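Extracellular solute-binding protein family 1 (Kribbella flavida, PDB 5IXP) probably captures a solute outside the cell and delivers it to an ABC transporter for uptake. Local coordinates at residues T47-G52 with L70-K75; S64-Y69 with A97-S102; A181-Q186 with G357-V362. All blocks are in the same frame, centred on the assembly; numbering follows the deposited sequence.

Contact 1. Residues T47-G52 with L70-K75; sequences TNLASG and LAKADK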
loop_
_atom_site.group_PDB
_atom_site.type_symbol
_atom_site.label_atom_id
_atom_site.label_comp_id
_atom_site.label_asym_id
_atom_site.label_seq_id
_atom_site.Cartn_x
_atom_site.Cartn_y
_atom_site.Cartn_z
ATOM N N THR A 47 -5.716 -18.884 12.595
ATOM C CA THR A 47 -6.116 -20.153 13.192
ATOM C C THR A 47 -4.916 -21.038 13.484
ATOM O O THR A 47 -4.836 -21.659 14.553
ATOM C CB THR A 47 -7.090 -20.877 12.263
ATOM O OG1 THR A 47 -8.277 -20.090 12.118
ATOM C CG2 THR A 47 -7.451 -22.237 12.834
ATOM N N ASN A 48 -3.974 -21.106 12.543
ATOM C CA ASN A 48 -2.838 -22.004 12.681
ATOM C C ASN A 48 -1.827 -21.467 13.683
ATOM O O ASN A 48 -1.209 -22.242 14.419
ATOM C CB ASN A 48 -2.191 -22.221 11.313
ATOM C CG ASN A 48 -3.107 -22.950 10.361
ATOM O OD1 ASN A 48 -4.090 -23.555 10.785
ATOM N ND2 ASN A 48 -2.803 -22.890 9.070
ATOM N N LEU A 49 -1.643 -20.146 13.717
ATOM C CA LEU A 49 -0.765 -19.560 14.724
ATOM C C LEU A 49 -1.286 -19.860 16.121
ATOM O O LEU A 49 -0.511 -20.209 17.016
ATOM C CB LEU A 49 -0.631 -18.048 14.507
ATOM C CG LEU A 49 0.494 -17.329 15.265
ATOM C CD1 LEU A 49 1.863 -17.837 14.851
ATOM C CD2 LEU A 49 0.409 -15.817 15.079
ATOM N N ALA A 50 -2.604 -19.767 16.315
ATOM C CA ALA A 50 -3.178 -20.010 17.634
ATOM C C ALA A 50 -3.175 -21.492 18.000
ATOM O O ALA A 50 -3.056 -21.835 19.185
ATOM C CB ALA A 50 -4.601 -19.454 17.696
ATOM N N SER A 51 -3.313 -22.384 17.020
ATOM C CA SER A 51 -3.362 -23.803 17.349
ATOM C C SER A 51 -1.976 -24.401 17.528
ATOM O O SER A 51 -1.852 -25.470 18.130
ATOM C CB SER A 51 -4.111 -24.574 16.265
ATOM O OG SER A 51 -3.350 -24.632 15.073
ATOM N N GLY A 52 -0.938 -23.734 17.029
ATOM C CA GLY A 52 0.389 -24.311 17.013
ATOM C C GLY A 52 0.631 -25.338 15.925
ATOM O O GLY A 52 1.654 -26.030 15.970
ATOM N N LEU A 70 3.333 -8.210 14.513
ATOM C CA LEU A 70 4.388 -7.592 15.303
ATOM C C LEU A 70 4.092 -7.737 16.789
ATOM O O LEU A 70 5.002 -7.963 17.595
ATOM C CB LEU A 70 4.545 -6.118 14.923
ATOM C CG LEU A 70 5.115 -5.814 13.526
ATOM C CD1 LEU A 70 4.962 -4.333 13.177
ATOM C CD2 LEU A 70 6.569 -6.236 13.426
ATOM N N ALA A 71 2.819 -7.640 17.170
ATOM C CA ALA A 71 2.448 -7.828 18.568
ATOM C C ALA A 71 2.573 -9.278 19.012
ATOM O O ALA A 71 2.551 -9.547 20.219
ATOM C CB ALA A 71 1.020 -7.325 18.808
ATOM N N LYS A 72 2.709 -10.212 18.072
ATOM C CA LYS A 72 2.900 -11.624 18.367
ATOM C C LYS A 72 4.278 -12.099 17.926
ATOM O O LYS A 72 4.443 -13.255 17.529
ATOM C CB LYS A 72 1.811 -12.460 17.695
ATOM C CG LYS A 72 0.413 -12.146 18.166
ATOM C CD LYS A 72 -0.616 -12.920 17.361
ATOM C CE LYS A 72 -1.979 -12.852 18.018
ATOM N NZ LYS A 72 -1.952 -13.446 19.384
ATOM N N ALA A 73 5.277 -11.215 17.988
ATOM C CA ALA A 73 6.569 -11.522 17.386
ATOM C C ALA A 73 7.245 -12.725 18.025
ATOM O O ALA A 73 8.112 -13.334 17.386
ATOM C CB ALA A 73 7.490 -10.311 17.460
ATOM N N ASP A 74 6.872 -13.078 19.264
ATOM C CA ASP A 74 7.420 -14.271 19.900
ATOM C C ASP A 74 7.171 -15.521 19.066
ATOM O O ASP A 74 7.917 -16.498 19.173
ATOM C CB ASP A 74 6.811 -14.465 21.296
ATOM C CG ASP A 74 7.503 -13.647 22.368
ATOM O OD1 ASP A 74 8.277 -12.729 22.019
ATOM O OD2 ASP A 74 7.256 -13.920 23.569
ATOM N N LYS A 75 6.129 -15.517 18.244
ATOM C CA LYS A 75 5.753 -16.682 17.460
ATOM C C LYS A 75 6.392 -16.702 16.082
ATOM O O LYS A 75 6.084 -17.595 15.281
ATOM C CB LYS A 75 4.237 -16.747 17.340
ATOM C CG LYS A 75 3.587 -16.812 18.700
ATOM C CD LYS A 75 2.162 -17.270 18.624
ATOM C CE LYS A 75 1.544 -17.246 20.008
ATOM N NZ LYS A 75 0.154 -17.753 19.954
HETATM O O HOH W 1 0.588 -20.074 19.313
#
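L49 meets K72 and K75 without a flat side chain taking part; the ring that borders them is Y69, whose CE1 touches L49 CD2. The contact is made by aliphatic carbon. L49 projects from helix 38-51 with CG anti to its backbone nitrogen (chi1 -166°), which carries CG out to the lysines, and the second torsion (63°) spreads CD1 to K75 and CD2 to K72. CD1 rests on the root of K75, 3.6 Å from that residue's CB, while CG of L49 lies 3.8 Å from CD of K75 farther along the same chain. The other branch, CD2, meets K72 at its CD atom, 3.8 Å away. K75 is extended beyond CG and brings its ammonium group near the C-terminal part of helix 38-51, where NZ stands 3.9 Å from the carbonyl oxygen of L49. A water is modelled between those two polar atoms, but its distances to both are unusually short and the bridge is doubtful. Cutting L49 back to an alanine would probably strip the stems of K72 and K75 of their apolar cover on this side and leave both lysine chains freer to move. The 70-75 segment is folded by a type I turn from L70 to A73, followed by a bond from K75 N to K72 O. Helix 38-51 joins strands 28-34 and 58-62, both parallel to strand 2-8: a beta-alpha-beta crossover of the kind found in the alpha/beta lobes of solute-binding proteins of the PBP clan.

Contact 2. Residues S64-Y69 with A97-S102; sequences SWIYKY and ASATTS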
loop_
_atom_site.group_PDB
_atom_site.type_symbol
_atom_site.label_atom_id
_atom_site.label_comp_id
_atom_site.label_asym_id
_atom_site.label_seq_id
_atom_site.Cartn_x
_atom_site.Cartn_y
_atom_site.Cartn_z
ATOM N N SER A 64 -0.569 -4.428 5.394
ATOM C CA SER A 64 -1.652 -3.878 6.206
ATOM C C SER A 64 -2.054 -4.790 7.360
ATOM O O SER A 64 -2.766 -4.332 8.260
ATOM C CB SER A 64 -2.880 -3.565 5.352
ATOM O OG SER A 64 -3.467 -4.756 4.862
ATOM N N TRP A 65 -1.618 -6.059 7.353
ATOM C CA TRP A 65 -1.898 -7.004 8.436
ATOM C C TRP A 65 -0.784 -7.098 9.459
ATOM O O TRP A 65 -1.028 -7.573 10.572
ATOM C CB TRP A 65 -2.087 -8.442 7.928
ATOM C CG TRP A 65 -2.779 -8.632 6.659
ATOM C CD1 TRP A 65 -3.707 -7.820 6.099
ATOM C CD2 TRP A 65 -2.599 -9.732 5.759
ATOM N NE1 TRP A 65 -4.115 -8.333 4.896
ATOM C CE2 TRP A 65 -3.450 -9.511 4.664
ATOM C CE3 TRP A 65 -1.793 -10.875 5.771
ATOM C CZ2 TRP A 65 -3.524 -10.389 3.594
ATOM C CZ3 TRP A 65 -1.862 -11.746 4.715
ATOM C CH2 TRP A 65 -2.729 -11.505 3.635
ATOM N N ILE A 66 0.443 -6.734 9.080
ATOM C CA ILE A 66 1.612 -7.143 9.853
ATOM C C ILE A 66 1.629 -6.508 11.241
ATOM O O ILE A 66 2.268 -7.053 12.155
ATOM C CB ILE A 66 2.902 -6.866 9.057
ATOM C CG1 ILE A 66 4.070 -7.667 9.648
ATOM C CG2 ILE A 66 3.207 -5.377 8.989
ATOM C CD1 ILE A 66 5.285 -7.756 8.733
ATOM N N TYR A 67 0.901 -5.400 11.439
ATOM C CA TYR A 67 0.801 -4.798 12.768
ATOM C C TYR A 67 0.314 -5.816 13.792
ATOM O O TYR A 67 0.801 -5.848 14.927
ATOM C CB TYR A 67 -0.139 -3.580 12.739
ATOM C CG TYR A 67 -1.619 -3.931 12.631
ATOM C CD1 TYR A 67 -2.237 -4.047 11.393
ATOM C CD2 TYR A 67 -2.393 -4.154 13.768
ATOM C CE1 TYR A 67 -3.578 -4.379 11.284
ATOM C CE2 TYR A 67 -3.738 -4.496 13.671
ATOM C CZ TYR A 67 -4.324 -4.606 12.424
ATOM O OH TYR A 67 -5.662 -4.937 12.309
ATOM N N LYS A 68 -0.644 -6.659 13.399
ATOM C CA LYS A 68 -1.212 -7.638 14.317
ATOM C C LYS A 68 -0.182 -8.689 14.711
ATOM O O LYS A 68 -0.232 -9.224 15.823
ATOM C CB LYS A 68 -2.441 -8.285 13.674
ATOM C CG LYS A 68 -3.107 -9.369 14.505
ATOM C CD LYS A 68 -4.566 -9.563 14.106
ATOM C CE LYS A 68 -5.136 -10.854 14.699
ATOM N NZ LYS A 68 -6.525 -11.142 14.226
ATOM N N TYR A 69 0.775 -8.981 13.837
ATOM C CA TYR A 69 1.734 -10.030 14.133
ATOM C C TYR A 69 3.039 -9.501 14.699
ATOM O O TYR A 69 3.763 -10.260 15.352
ATOM C CB TYR A 69 1.952 -10.885 12.879
ATOM C CG TYR A 69 0.638 -11.532 12.543
ATOM C CD1 TYR A 69 0.182 -12.613 13.278
ATOM C CD2 TYR A 69 -0.197 -10.998 11.579
ATOM C CE1 TYR A 69 -1.055 -13.188 13.021
ATOM C CE2 TYR A 69 -1.434 -11.562 11.316
ATOM C CZ TYR A 69 -1.849 -12.658 12.042
ATOM O OH TYR A 69 -3.067 -13.213 11.787
ATOM N N ALA A 97 11.521 -1.274 8.238
ATOM C CA ALA A 97 10.971 -0.797 9.504
ATOM C C ALA A 97 9.566 -1.332 9.743
ATOM O O ALA A 97 9.195 -1.623 10.887
ATOM C CB ALA A 97 10.973 0.738 9.527
ATOM N N SER A 98 8.766 -1.471 8.681
ATOM C CA SER A 98 7.383 -1.904 8.857
ATOM C C SER A 98 7.278 -3.348 9.324
ATOM O O SER A 98 6.218 -3.742 9.822
ATOM C CB SER A 98 6.590 -1.725 7.560
ATOM O OG SER A 98 6.525 -0.361 7.170
ATOM N N ALA A 99 8.338 -4.144 9.174
ATOM C CA ALA A 99 8.376 -5.514 9.674
ATOM C C ALA A 99 9.327 -5.665 10.857
ATOM O O ALA A 99 9.773 -6.781 11.155
ATOM C CB ALA A 99 8.763 -6.485 8.552
ATOM N N THR A 100 9.646 -4.565 11.535
ATOM C CA THR A 100 10.532 -4.569 12.694
ATOM C C THR A 100 9.729 -4.206 13.934
ATOM O O THR A 100 8.952 -3.245 13.915
ATOM C CB THR A 100 11.691 -3.585 12.506
ATOM O OG1 THR A 100 12.376 -3.895 11.293
ATOM C CG2 THR A 100 12.686 -3.673 13.670
ATOM N N THR A 101 9.912 -4.982 14.999
ATOM C CA THR A 101 9.225 -4.741 16.256
ATOM C C THR A 101 9.831 -3.540 16.969
ATOM O O THR A 101 10.910 -3.055 16.625
ATOM C CB THR A 101 9.330 -5.952 17.174
ATOM O OG1 THR A 101 10.699 -6.119 17.563
ATOM C CG2 THR A 101 8.839 -7.212 16.457
ATOM N N SER A 102 9.128 -3.084 18.007
ATOM C CA SER A 102 9.645 -1.994 18.829
ATOM C C SER A 102 11.000 -2.338 19.425
ATOM O O SER A 102 11.846 -1.454 19.593
ATOM C CB SER A 102 8.651 -1.664 19.939
ATOM O OG SER A 102 7.403 -1.267 19.392
#
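I66 supplies the whole of one side of this contact, meeting S98 and A99 of the 97-102 segment. The apolar part is a methyl-to-methyl touch: CD1 of I66 lies 3.7 Å from CB of A99. Its reach comes from a stretched branch, with CG1 anti to the backbone nitrogen (chi1 -163°) and CD1 extended beyond it (chi2 165°). The other contact sets a methyl group against a carbonyl oxygen: the shorter branch, CG2, sits 3.5 Å from the backbone oxygen of S98. No hydrogen bond crosses between the segments, and the backbone bonds serve each side separately. On one, Y69 N donates to I66 O; on the other, T100 N donates to A97 O at 3.0 Å. The S98 hydroxyl is bonded back to W94 O within its own helix, and A99 shares backbone hydrogen bonds with I107. Around this small buried patch, Y274 of strand 269-276 touches I66, S98 and A99 alike, and M61 of strand 58-62 packs on I66. These two strands are antiparallel neighbours in the sheet, and helices 66-70 and 93-98 come together against them.

Contact 3. Residues A181-Q186 with G357-V362; sequences AYYSNQ and GEINQV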
loop_
_atom_site.group_PDB
_atom_site.type_symbol
_atom_site.label_atom_id
_atom_site.label_comp_id
_atom_site.label_asym_id
_atom_site.label_seq_id
_atom_site.Cartn_x
_atom_site.Cartn_y
_atom_site.Cartn_z
ATOM N N ALA A 181 -0.428 8.356 14.296
ATOM C CA ALA A 181 -1.844 8.370 13.977
ATOM C C ALA A 181 -2.616 7.943 15.214
ATOM O O ALA A 181 -3.116 8.780 15.966
ATOM C CB ALA A 181 -2.145 7.460 12.780
ATOM N N TYR A 182 -2.681 6.645 15.461
ATOM C CA TYR A 182 -3.488 6.151 16.562
ATOM C C TYR A 182 -2.678 5.773 17.791
ATOM O O TYR A 182 -3.251 5.694 18.885
ATOM C CB TYR A 182 -4.307 4.948 16.092
ATOM C CG TYR A 182 -5.143 5.251 14.874
ATOM C CD1 TYR A 182 -6.004 6.354 14.847
ATOM C CD2 TYR A 182 -5.068 4.453 13.743
ATOM C CE1 TYR A 182 -6.775 6.634 13.725
ATOM C CE2 TYR A 182 -5.836 4.727 12.616
ATOM C CZ TYR A 182 -6.687 5.814 12.609
ATOM O OH TYR A 182 -7.451 6.075 11.490
ATOM N N TYR A 183 -1.370 5.550 17.650
ATOM C CA TYR A 183 -0.579 4.980 18.728
ATOM C C TYR A 183 0.679 5.787 18.990
ATOM O O TYR A 183 1.304 6.322 18.071
ATOM C CB TYR A 183 -0.170 3.538 18.421
ATOM C CG TYR A 183 -1.279 2.523 18.553
ATOM C CD1 TYR A 183 -1.537 1.908 19.768
ATOM C CD2 TYR A 183 -2.066 2.178 17.458
ATOM C CE1 TYR A 183 -2.545 0.968 19.891
ATOM C CE2 TYR A 183 -3.078 1.238 17.569
ATOM C CZ TYR A 183 -3.312 0.634 18.789
ATOM O OH TYR A 183 -4.313 -0.306 18.910
ATOM N N SER A 184 1.051 5.850 20.265
ATOM C CA SER A 184 2.410 6.201 20.630
ATOM C C SER A 184 3.343 5.027 20.339
ATOM O O SER A 184 2.911 3.907 20.049
ATOM C CB SER A 184 2.496 6.561 22.109
ATOM O OG SER A 184 2.537 5.381 22.901
ATOM N N ASN A 185 4.645 5.284 20.455
ATOM C CA ASN A 185 5.624 4.236 20.193
ATOM C C ASN A 185 5.591 3.110 21.220
ATOM O O ASN A 185 6.169 2.048 20.965
ATOM C CB ASN A 185 7.022 4.841 20.120
ATOM C CG ASN A 185 7.312 5.431 18.766
ATOM O OD1 ASN A 185 7.005 4.823 17.740
ATOM N ND2 ASN A 185 7.887 6.627 18.747
ATOM N N GLN A 186 4.931 3.304 22.360
ATOM C CA GLN A 186 4.761 2.242 23.343
ATOM C C GLN A 186 3.380 1.599 23.264
ATOM O O GLN A 186 2.868 1.103 24.273
ATOM C CB GLN A 186 5.028 2.770 24.754
ATOM C CG GLN A 186 6.410 3.385 24.938
ATOM C CD GLN A 186 6.466 4.843 24.523
ATOM O OE1 GLN A 186 5.443 5.523 24.464
ATOM N NE2 GLN A 186 7.666 5.326 24.225
ATOM N N GLY A 357 -5.702 -1.631 12.487
ATOM C CA GLY A 357 -6.678 -1.793 11.420
ATOM C C GLY A 357 -8.105 -1.656 11.915
ATOM O O GLY A 357 -8.956 -1.067 11.235
ATOM N N GLU A 358 -8.384 -2.192 13.105
ATOM C CA GLU A 358 -9.721 -2.095 13.677
ATOM C C GLU A 358 -10.065 -0.655 14.027
ATOM O O GLU A 358 -11.206 -0.223 13.832
ATOM C CB GLU A 358 -9.824 -2.980 14.920
ATOM C CG GLU A 358 -9.776 -4.472 14.638
ATOM C CD GLU A 358 -8.358 -5.021 14.442
ATOM O OE1 GLU A 358 -7.373 -4.249 14.437
ATOM O OE2 GLU A 358 -8.233 -6.248 14.289
ATOM N N ILE A 359 -9.092 0.100 14.551
ATOM C CA ILE A 359 -9.315 1.515 14.844
ATOM C C ILE A 359 -9.534 2.289 13.555
ATOM O O ILE A 359 -10.463 3.100 13.440
ATOM C CB ILE A 359 -8.133 2.096 15.643
ATOM C CG1 ILE A 359 -8.011 1.433 17.012
ATOM C CG2 ILE A 359 -8.241 3.627 15.765
ATOM C CD1 ILE A 359 -6.714 1.809 17.740
ATOM N N ASN A 360 -8.661 2.073 12.570
ATOM C CA ASN A 360 -8.796 2.803 11.317
ATOM C C ASN A 360 -10.151 2.554 10.667
ATOM O O ASN A 360 -10.714 3.460 10.045
ATOM C CB ASN A 360 -7.674 2.427 10.353
ATOM C CG ASN A 360 -7.636 3.341 9.158
ATOM O OD1 ASN A 360 -7.521 4.553 9.315
ATOM N ND2 ASN A 360 -7.740 2.772 7.952
ATOM N N GLN A 361 -10.691 1.342 10.821
ATOM C CA GLN A 361 -11.972 1.006 10.207
ATOM C C GLN A 361 -13.097 1.887 10.740
ATOM O O GLN A 361 -13.985 2.296 9.983
ATOM C CB GLN A 361 -12.282 -0.475 10.442
ATOM C CG GLN A 361 -13.507 -0.982 9.705
ATOM C CD GLN A 361 -13.739 -2.474 9.891
ATOM O OE1 GLN A 361 -12.811 -3.283 9.798
ATOM N NE2 GLN A 361 -14.985 -2.845 10.157
ATOM N N VAL A 362 -13.085 2.196 12.039
ATOM C CA VAL A 362 -14.156 3.031 12.577
ATOM C C VAL A 362 -14.019 4.460 12.059
ATOM O O VAL A 362 -15.024 5.123 11.776
ATOM C CB VAL A 362 -14.230 2.967 14.120
ATOM C CG1 VAL A 362 -13.951 1.560 14.633
ATOM C CG2 VAL A 362 -13.344 3.997 14.790
#
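Y182 lies with one face of its ring against I359, the two side chains running past each other in opposite directions. The methyl CG2 of I359 stands over the middle of the ring, 3.6 Å from the centroid and 13° off the normal, a CH-pi contact. That branch is the one anti to the isoleucine's backbone nitrogen; CD1, on the other branch, meets Y183. The opposite face of the Y182 ring carries CB of A181, off-centre and near the rim. At the edge, Y182 OH donates to N360 OD1 at 2.7 Å; the hydroxyl lies in the carbonyl plane, on a lone pair, although the ring and amide planes are turned 46° apart. N360 puts its amide there with CG anti to the backbone N (chi1 -169°). OD1 also accepts from W171 NE1, and ND2 is bonded to E172 OE2, so helix 167-175 helps fix which way the buried amide is turned. These contacts bind an irregular loop, the one between helices 167-175 and 195-209, to helix 356-371, probably as in a two-lobed solute-binding protein, where parts of the chain far apart in sequence are brought together; an ST turn at S184 shapes the loop a little farther on. Y183 crosses I359 at a slant: CD1 of the isoleucine is 3.4 Å from Y183 OH and 3.7 Å from Y183 CE2. The hydroxyl's hydrogen-bond partner lies elsewhere, at R355 N, just ahead of the helix, while I359 also touches A388 and A392 of helix 377-392.

Contacts 1 and 2 interlock along the chain, their segments alternating between residues 47 and 102, and their centres are 13 Å apart. Helix 66-70 ties them together, continuing directly into the turn of contact 1; L70 CD1 packs 3.6 Å from S98 O, and A73 touches T101. Contact 3 follows in sequence, joining segments whose nearest ends are 171 residues apart. Its centre is also 13 Å from that of contact 2 but 20 Å from that of contact 1, which it does not touch. A probable hydrogen bond of 2.8 Å between Y67 OH and E358 OE1 connects helix 66-70 to helix 356-371, so contact 2 touches both of the others.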